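PDB 4KL0: putative uncharacterized protein from Xanthomonas oryzae pv. oryzae, which binds calcium and is a bacterial effector protein of the nucleoside hydrolase family, probably able to hydrolyse N-glycosyl bonds. Local coordinates for residues Val149-Leu161 / Asn199-Arg213. Residues are numbered along the deposited sequence; the frame is centred on the assembly and turned at random.
Sequences VVIAGMTDASALL and NNATDIHAARALYRR. With CA (calcium ion), chain B.
The contact lies beside the calcium site, where the loop after parallel strand 146-150 of the Rossmann-like nucleoside hydrolase core and the following helix 155-163 meet helices 198-202 and 204-216. Ile-151 O binds the calcium ion at 2.4 Å, and Asp-35, Asp-42 and Asp-318 complete the protein ligands. Asn-199 stands in the second shell. Its OD1 accepts from one calcium-bound water and its ND2 donates to another and to Met-178 O. The amide lies against the Ile-151 to Ala-152 backbone. Gly-153 CA makes a CA-H...O contact of 3.4 Å to Asn-199 O. A water accepts from Met-154 N and lies 2.8 Å from Asn-199 O and 2.9 Å from Asp-203 O, bridging the loop to segment 199-213.

Met-154 is the N-cap residue of helix 155-163. Its SD lies in the plane of the Tyr-211 ring, at the edge and 3.8 Å from CE1, a Met-aromatic contact. The bend at chi3 (-96°) carries the CE methyl to Asn-199 O and Asn-200 OD1. Asn-200 OD1 also accepts a weak hydrogen bond from Tyr-211 OH, and ND2 donates to Asp-194 O. Leu-210 CD2 presses on Met-154 CG at 3.4 Å, a tight fit. Leu-210 CD1 meets Leu-161 CD2 at 3.7 Å. Helix segments 155-161 and 204-213 cross at 42°, with small Ala-206 and Ser-158 between them. Asp-203 caps helix 204-216 through OD1 to Ala-206 N. Its OD2 accepts a hydrogen bond from Thr-155 OG1 at 2.7 Å, on the anti lone pair. One carboxylate thus ties both helix starts together, and the two helix N-termini would probably stabilise its negative charge.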
ATOM      1  N   VAL A 149       1.838  -6.149  -6.594  1.00 12.68           N
ATOM      2  CA  VAL A 149       1.086  -5.047  -5.988  1.00 12.87           C
ATOM      3  C   VAL A 149       2.035  -3.884  -5.713  1.00 12.79           C
ATOM      4  O   VAL A 149       3.081  -4.051  -5.031  1.00 11.42           O
ATOM      5  CB  VAL A 149       0.440  -5.539  -4.679  1.00 11.06           C
ATOM      6  CG1 VAL A 149      -0.264  -4.353  -4.026  1.00 10.97           C
ATOM      7  CG2 VAL A 149      -0.583  -6.698  -4.968  1.00 13.11           C
ATOM      8  N   VAL A 150       1.702  -2.730  -6.278  1.00 10.81           N
ATOM      9  CA  VAL A 150       2.630  -1.568  -6.185  1.00  8.81           C
ATOM     10  C   VAL A 150       2.000  -0.508  -5.334  1.00 10.34           C
ATOM     11  O   VAL A 150       0.970   0.058  -5.678  1.00 10.96           O
ATOM     12  CB  VAL A 150       2.933  -1.032  -7.599  1.00 11.13           C
ATOM     13  CG1 VAL A 150       3.789   0.224  -7.527  1.00 12.58           C
ATOM     14  CG2 VAL A 150       3.519  -2.178  -8.463  1.00 12.32           C
ATOM     15  N   ILE A 151       2.619  -0.240  -4.167  1.00  9.61           N
ATOM     16  CA  ILE A 151       2.087   0.772  -3.267  1.00  9.89           C
ATOM     17  C   ILE A 151       3.203   1.750  -2.947  1.00  9.83           C
ATOM     18  O   ILE A 151       3.183   2.323  -1.889  1.00 10.78           O
ATOM     19  CB  ILE A 151       1.513   0.153  -1.978  1.00  9.72           C
ATOM     20  CG1 ILE A 151       2.487  -0.831  -1.298  1.00 10.46           C
ATOM     21  CG2 ILE A 151       0.208  -0.631  -2.337  1.00 11.69           C
ATOM     22  CD1 ILE A 151       2.018  -1.346   0.055  1.00 10.12           C
ATOM     23  N   ALA A 152       4.079   2.008  -3.905  1.00  9.21           N
ATOM     24  CA  ALA A 152       5.178   2.968  -3.786  1.00  7.88           C
ATOM     25  C   ALA A 152       5.696   3.283  -5.144  1.00 10.82           C
ATOM     26  O   ALA A 152       5.079   2.846  -6.109  1.00 11.35           O
ATOM     27  CB  ALA A 152       6.356   2.371  -2.918  1.00 10.05           C
ATOM     28  N   GLY A 153       6.860   3.955  -5.220  1.00 11.04           N
ATOM     29  CA  GLY A 153       7.468   4.290  -6.513  1.00 10.97           C
ATOM     30  C   GLY A 153       7.851   3.020  -7.237  1.00 11.05           C
ATOM     31  O   GLY A 153       7.975   1.917  -6.652  1.00 11.38           O
ATOM     32  N   MET A 154       8.048   3.160  -8.548  1.00 11.29           N
ATOM     33  CA  MET A 154       8.067   1.982  -9.378  1.00 11.66           C
ATOM     34  C   MET A 154       9.464   1.661  -9.918  1.00 11.89           C
ATOM     35  O   MET A 154       9.561   0.834 -10.829  1.00 14.13           O
ATOM     36  CB  MET A 154       7.076   2.199 -10.537  1.00 12.51           C
ATOM     37  CG  MET A 154       5.660   1.793 -10.077  1.00 14.83           C
ATOM     38  SD  MET A 154       4.241   2.643 -10.866  1.00 10.18           S
ATOM     39  CE  MET A 154       3.957   3.889  -9.644  1.00 17.14           C
ATOM     40  N   THR A 155      10.526   2.206  -9.316  1.00 11.45           N
ATOM     41  CA  THR A 155      11.909   1.895  -9.794  1.00 12.40           C
ATOM     42  C   THR A 155      12.141   0.378  -9.909  1.00 15.08           C
ATOM     43  O   THR A 155      12.636  -0.146 -10.936  1.00 15.34           O
ATOM     44  CB  THR A 155      12.884   2.441  -8.773  1.00 15.45           C
ATOM     45  OG1 THR A 155      12.644   3.843  -8.611  1.00 14.24           O
ATOM     46  CG2 THR A 155      14.323   2.162  -9.157  1.00 17.30           C
ATOM     47  N   ASP A 156      11.812  -0.347  -8.852  1.00 13.24           N
ATOM     48  CA  ASP A 156      12.040  -1.816  -8.828  1.00 13.03           C
ATOM     49  C   ASP A 156      11.005  -2.619  -9.593  1.00 14.48           C
ATOM     50  O   ASP A 156      11.348  -3.666 -10.214  1.00 16.74           O
ATOM     51  CB  ASP A 156      12.156  -2.287  -7.378  1.00 15.37           C
ATOM     52  CG  ASP A 156      13.162  -1.460  -6.638  1.00 17.54           C
ATOM     53  OD1 ASP A 156      14.353  -1.470  -7.042  1.00 18.64           O
ATOM     54  OD2 ASP A 156      12.803  -0.755  -5.697  1.00 17.73           O
ATOM     55  N   ALA A 157       9.728  -2.223  -9.531  1.00 13.44           N
ATOM     56  CA  ALA A 157       8.745  -2.928 -10.314  1.00 11.29           C
ATOM     57  C   ALA A 157       9.065  -2.831 -11.798  1.00 13.53           C
ATOM     58  O   ALA A 157       8.881  -3.797 -12.517  1.00 13.92           O
ATOM     59  CB  ALA A 157       7.303  -2.373 -10.018  1.00 15.24           C
ATOM     60  N   SER A 158       9.527  -1.671 -12.232  1.00 13.71           N
ATOM     61  CA  SER A 158       9.859  -1.516 -13.653  1.00 14.88           C
ATOM     62  C   SER A 158      11.123  -2.342 -13.920  1.00 15.79           C
ATOM     63  O   SER A 158      11.182  -3.011 -14.970  1.00 16.81           O
ATOM     64  CB  SER A 158      10.110  -0.056 -13.958  1.00 16.90           C
ATOM     65  OG  SER A 158      10.603   0.105 -15.294  1.00 18.27           O
ATOM     66  N   ALA A 159      12.117  -2.297 -13.007  1.00 14.73           N
ATOM     67  CA  ALA A 159      13.331  -3.133 -13.142  1.00 18.74           C
ATOM     68  C   ALA A 159      12.996  -4.608 -13.325  1.00 20.94           C
ATOM     69  O   ALA A 159      13.651  -5.304 -14.099  1.00 21.19           O
ATOM     70  CB  ALA A 159      14.303  -2.944 -11.971  1.00 18.22           C
ATOM     71  N   LEU A 160      11.955  -5.091 -12.640  1.00 14.82           N
ATOM     72  CA  LEU A 160      11.575  -6.501 -12.712  1.00 17.55           C
ATOM     73  C   LEU A 160      11.000  -6.805 -14.068  1.00 18.81           C
ATOM     74  O   LEU A 160      11.333  -7.835 -14.656  1.00 20.15           O
ATOM     75  CB  LEU A 160      10.536  -6.891 -11.619  1.00 16.02           C
ATOM     76  CG  LEU A 160      10.088  -8.365 -11.616  1.00 18.52           C
ATOM     77  CD1 LEU A 160      11.253  -9.253 -11.267  1.00 18.16           C
ATOM     78  CD2 LEU A 160       8.986  -8.645 -10.578  1.00 18.28           C
ATOM     79  N   LEU A 161      10.154  -5.914 -14.581  1.00 16.28           N
ATOM     80  CA  LEU A 161       9.579  -6.172 -15.906  1.00 21.19           C
ATOM     81  C   LEU A 161      10.716  -6.107 -16.911  1.00 20.80           C
ATOM     82  O   LEU A 161      10.693  -6.812 -17.954  1.00 27.20           O
ATOM     83  CB  LEU A 161       8.489  -5.174 -16.274  1.00 20.59           C
ATOM     84  CG  LEU A 161       7.128  -5.816 -16.212  1.00 22.64           C
ATOM     85  CD1 LEU A 161       6.877  -6.289 -14.756  1.00 25.83           C
ATOM     86  CD2 LEU A 161       6.115  -4.814 -16.670  1.00 23.33           C
ATOM     87  N   ASN A 199       2.912   8.189  -5.981  1.00 11.28           N
ATOM     88  CA  ASN A 199       3.755   7.030  -6.299  1.00  9.49           C
ATOM     89  C   ASN A 199       4.360   7.119  -7.698  1.00 11.16           C
ATOM     90  O   ASN A 199       5.432   6.625  -7.972  1.00 10.65           O
ATOM     91  CB  ASN A 199       3.056   5.709  -6.124  1.00  9.02           C
ATOM     92  CG  ASN A 199       2.803   5.421  -4.640  1.00 10.42           C
ATOM     93  OD1 ASN A 199       3.601   5.903  -3.779  1.00 11.82           O
ATOM     94  ND2 ASN A 199       1.707   4.728  -4.318  1.00 10.81           N
ATOM     95  N   ASN A 200       3.624   7.707  -8.623  1.00 10.68           N
ATOM     96  CA  ASN A 200       4.250   7.827  -9.941  1.00 11.31           C
ATOM     97  C   ASN A 200       5.409   8.826  -9.906  1.00 13.03           C
ATOM     98  O   ASN A 200       6.448   8.581 -10.528  1.00 12.75           O
ATOM     99  CB  ASN A 200       3.251   8.356 -10.969  1.00 12.36           C
ATOM    100  CG  ASN A 200       2.088   7.424 -11.249  1.00 13.42           C
ATOM    101  OD1 ASN A 200       2.167   6.202 -11.152  1.00 15.28           O
ATOM    102  ND2 ASN A 200       0.981   8.032 -11.684  1.00 14.32           N
ATOM    103  N   ALA A 201       5.209   9.942  -9.171  1.00 11.42           N
ATOM    104  CA  ALA A 201       6.186  11.060  -9.067  1.00 11.80           C
ATOM    105  C   ALA A 201       7.468  10.697  -8.317  1.00 12.50           C
ATOM    106  O   ALA A 201       8.496  11.357  -8.538  1.00 15.19           O
ATOM    107  CB  ALA A 201       5.538  12.228  -8.421  1.00 11.81           C
ATOM    108  N   THR A 202       7.435   9.604  -7.543  1.00 12.34           N
ATOM    109  CA  THR A 202       8.660   9.141  -6.870  1.00 13.42           C
ATOM    110  C   THR A 202       9.774   8.890  -7.885  1.00 12.47           C
ATOM    111  O   THR A 202      10.927   9.304  -7.661  1.00 14.51           O
ATOM    112  CB  THR A 202       8.409   7.872  -6.025  1.00 13.80           C
ATOM    113  OG1 THR A 202       7.518   8.188  -4.936  1.00 13.02           O
ATOM    114  CG2 THR A 202       9.745   7.352  -5.453  1.00 14.28           C
ATOM    115  N   ASP A 203       9.434   8.223  -9.000  1.00 12.55           N
ATOM    116  CA  ASP A 203      10.395   8.004 -10.100  1.00 12.32           C
ATOM    117  C   ASP A 203       9.510   7.944 -11.351  1.00 13.46           C
ATOM    118  O   ASP A 203       8.995   6.873 -11.733  1.00 12.69           O
ATOM    119  CB  ASP A 203      11.184   6.713  -9.870  1.00 13.60           C
ATOM    120  CG  ASP A 203      12.152   6.370 -11.002  1.00 16.83           C
ATOM    121  OD1 ASP A 203      12.123   7.052 -12.078  1.00 17.35           O
ATOM    122  OD2 ASP A 203      12.908   5.380 -10.814  1.00 17.92           O
ATOM    123  N   ILE A 204       9.347   9.099 -11.980  1.00 14.31           N
ATOM    124  CA  ILE A 204       8.339   9.181 -13.055  1.00 13.48           C
ATOM    125  C   ILE A 204       8.748   8.379 -14.301  1.00 15.74           C
ATOM    126  O   ILE A 204       7.857   7.858 -14.985  1.00 15.90           O
ATOM    127  CB  ILE A 204       7.978  10.624 -13.382  1.00 16.42           C
ATOM    128  CG1 ILE A 204       6.730  10.645 -14.290  1.00 16.67           C
ATOM    129  CG2 ILE A 204       9.167  11.285 -14.070  1.00 17.58           C
ATOM    130  CD1 ILE A 204       5.499  10.007 -13.685  1.00 16.68           C
ATOM    131  N   HIS A 205      10.055   8.273 -14.582  1.00 17.02           N
ATOM    132  CA  HIS A 205      10.529   7.505 -15.749  1.00 19.15           C
ATOM    133  C   HIS A 205      10.294   6.047 -15.542  1.00 17.44           C
ATOM    134  O   HIS A 205       9.843   5.366 -16.462  1.00 17.47           O
ATOM    135  CB  HIS A 205      12.013   7.765 -16.025  1.00 22.88           C
ATOM    136  CG  HIS A 205      12.304   9.227 -16.125  1.00 28.47           C
ATOM    137  ND1 HIS A 205      11.658  10.034 -17.042  1.00 33.03           N
ATOM    138  CD2 HIS A 205      13.041  10.051 -15.345  1.00 30.04           C
ATOM    139  CE1 HIS A 205      12.025  11.290 -16.855  1.00 29.61           C
ATOM    140  NE2 HIS A 205      12.875  11.325 -15.841  1.00 32.16           N
ATOM    141  N   ALA A 206      10.584   5.547 -14.339  1.00 15.58           N
ATOM    142  CA  ALA A 206      10.205   4.158 -14.027  1.00 16.19           C
ATOM    143  C   ALA A 206       8.690   3.916 -14.094  1.00 12.05           C
ATOM    144  O   ALA A 206       8.275   2.851 -14.548  1.00 12.98           O
ATOM    145  CB  ALA A 206      10.705   3.762 -12.641  1.00 13.71           C
ATOM    146  N   ALA A 207       7.860   4.873 -13.620  1.00 13.28           N
ATOM    147  CA  ALA A 207       6.406   4.721 -13.735  1.00 11.84           C
ATOM    148  C   ALA A 207       5.989   4.668 -15.213  1.00 14.17           C
ATOM    149  O   ALA A 207       5.168   3.838 -15.580  1.00 15.54           O
ATOM    150  CB  ALA A 207       5.650   5.832 -13.072  1.00 13.86           C
ATOM    151  N   ARG A 208       6.542   5.541 -16.039  1.00 15.53           N
ATOM    152  CA  ARG A 208       6.204   5.446 -17.470  1.00 16.39           C
ATOM    153  C   ARG A 208       6.649   4.090 -18.045  1.00 15.25           C
ATOM    154  O   ARG A 208       5.939   3.517 -18.872  1.00 17.76           O
ATOM    155  CB  ARG A 208       6.890   6.591 -18.235  1.00 15.64           C
ATOM    156  CG  ARG A 208       6.303   7.896 -17.864  1.00 15.37           C
ATOM    157  CD  ARG A 208       6.997   9.107 -18.520  1.00 19.88           C
ATOM    158  NE  ARG A 208       6.143  10.250 -18.235  1.00 23.19           N
ATOM    159  CZ  ARG A 208       6.539  11.487 -18.019  1.00 27.85           C
ATOM    160  NH1 ARG A 208       7.845  11.793 -18.075  1.00 25.07           N
ATOM    161  NH2 ARG A 208       5.593  12.414 -17.745  1.00 26.95           N
ATOM    162  N   ALA A 209       7.828   3.624 -17.684  1.00 14.96           N
ATOM    163  CA  ALA A 209       8.325   2.364 -18.242  1.00 14.85           C
ATOM    164  C   ALA A 209       7.372   1.217 -17.817  1.00 18.36           C
ATOM    165  O   ALA A 209       7.081   0.289 -18.596  1.00 19.15           O
ATOM    166  CB  ALA A 209       9.719   2.105 -17.784  1.00 17.39           C
ATOM    167  N   LEU A 210       6.918   1.250 -16.565  1.00 14.39           N
ATOM    168  CA  LEU A 210       6.104   0.153 -16.044  1.00 15.74           C
ATOM    169  C   LEU A 210       4.729   0.109 -16.699  1.00 16.10           C
ATOM    170  O   LEU A 210       4.326  -0.992 -17.168  1.00 17.21           O
ATOM    171  CB  LEU A 210       6.023   0.175 -14.489  1.00 14.57           C
ATOM    172  CG  LEU A 210       5.175  -0.930 -13.872  1.00 15.41           C
ATOM    173  CD1 LEU A 210       5.889  -2.287 -13.919  1.00 18.28           C
ATOM    174  CD2 LEU A 210       4.825  -0.573 -12.415  1.00 19.62           C
ATOM    175  N   TYR A 211       4.022   1.257 -16.756  1.00 15.53           N
ATOM    176  CA  TYR A 211       2.660   1.325 -17.297  1.00 17.15           C
ATOM    177  C   TYR A 211       2.748   0.894 -18.742  1.00 19.88           C
ATOM    178  O   TYR A 211       1.925   0.105 -19.224  1.00 19.11           O
ATOM    179  CB  TYR A 211       2.126   2.750 -17.276  1.00 17.20           C
ATOM    180  CG  TYR A 211       1.536   3.242 -15.938  1.00 17.48           C
ATOM    181  CD1 TYR A 211       2.257   3.126 -14.733  1.00 16.38           C
ATOM    182  CD2 TYR A 211       0.278   3.887 -15.885  1.00 16.01           C
ATOM    183  CE1 TYR A 211       1.745   3.640 -13.566  1.00 15.24           C
ATOM    184  CE2 TYR A 211      -0.217   4.403 -14.707  1.00 17.32           C
ATOM    185  CZ  TYR A 211       0.527   4.294 -13.537  1.00 17.90           C
ATOM    186  OH  TYR A 211       0.067   4.829 -12.352  1.00 17.70           O
ATOM    187  N   ARG A 212       3.751   1.423 -19.436  1.00 18.18           N
ATOM    188  CA  ARG A 212       3.914   1.112 -20.857  1.00 19.33           C
ATOM    189  C   ARG A 212       4.257  -0.358 -21.066  1.00 19.33           C
ATOM    190  O   ARG A 212       3.626  -1.008 -21.899  1.00 21.98           O
ATOM    191  CB  ARG A 212       4.984   2.025 -21.484  1.00 19.50           C
ATOM    192  CG  ARG A 212       5.380   1.588 -22.913  1.00 21.25           C
ATOM    193  CD  ARG A 212       6.318   2.625 -23.551  1.00 25.35           C
ATOM    194  NE  ARG A 212       7.649   2.559 -22.957  1.00 26.78           N
ATOM    195  CZ  ARG A 212       8.228   3.594 -22.333  1.00 27.60           C
ATOM    196  NH1 ARG A 212       7.588   4.763 -22.252  1.00 29.36           N
ATOM    197  NH2 ARG A 212       9.451   3.463 -21.816  1.00 27.36           N
ATOM    198  N   ARG A 213       5.247  -0.898 -20.358  1.00 17.06           N
ATOM    199  CA  ARG A 213       5.680  -2.249 -20.636  1.00 18.79           C
ATOM    200  C   ARG A 213       4.643  -3.286 -20.228  1.00 22.60           C
ATOM    201  O   ARG A 213       4.618  -4.374 -20.810  1.00 25.24           O
ATOM    202  CB  ARG A 213       7.037  -2.547 -20.016  1.00 19.88           C
ATOM    203  CG  ARG A 213       7.720  -3.827 -20.460  1.00 21.10           C
ATOM    204  CD  ARG A 213       8.275  -3.705 -21.917  1.00 26.88           C
ATOM    205  NE  ARG A 213       8.983  -4.923 -22.348  1.00 29.25           N
ATOM    206  CZ  ARG A 213       8.996  -5.363 -23.614  1.00 30.06           C
ATOM    207  NH1 ARG A 213       8.317  -4.696 -24.544  1.00 28.24           N
ATOM    208  NH2 ARG A 213       9.664  -6.474 -23.959  1.00 30.95           N
TER
HETATM  209 CA    CA B 501       3.001   3.613   0.144  1.00 10.46          CA
HETATM  210  O   HOH W   1       7.569   5.892  -3.117  1.00 18.42           O
HETATM  211  O   HOH W   2       7.470   5.645  -9.657  1.00 11.98           O
HETATM  212  O   HOH W   3       1.123   4.709  -1.451  1.00 13.09           O
HETATM  213  O   HOH W   4       3.865   5.724  -1.094  1.00 12.46           O
HETATM  214  O   HOH W   5       1.970   5.507   1.381  1.00 15.13           O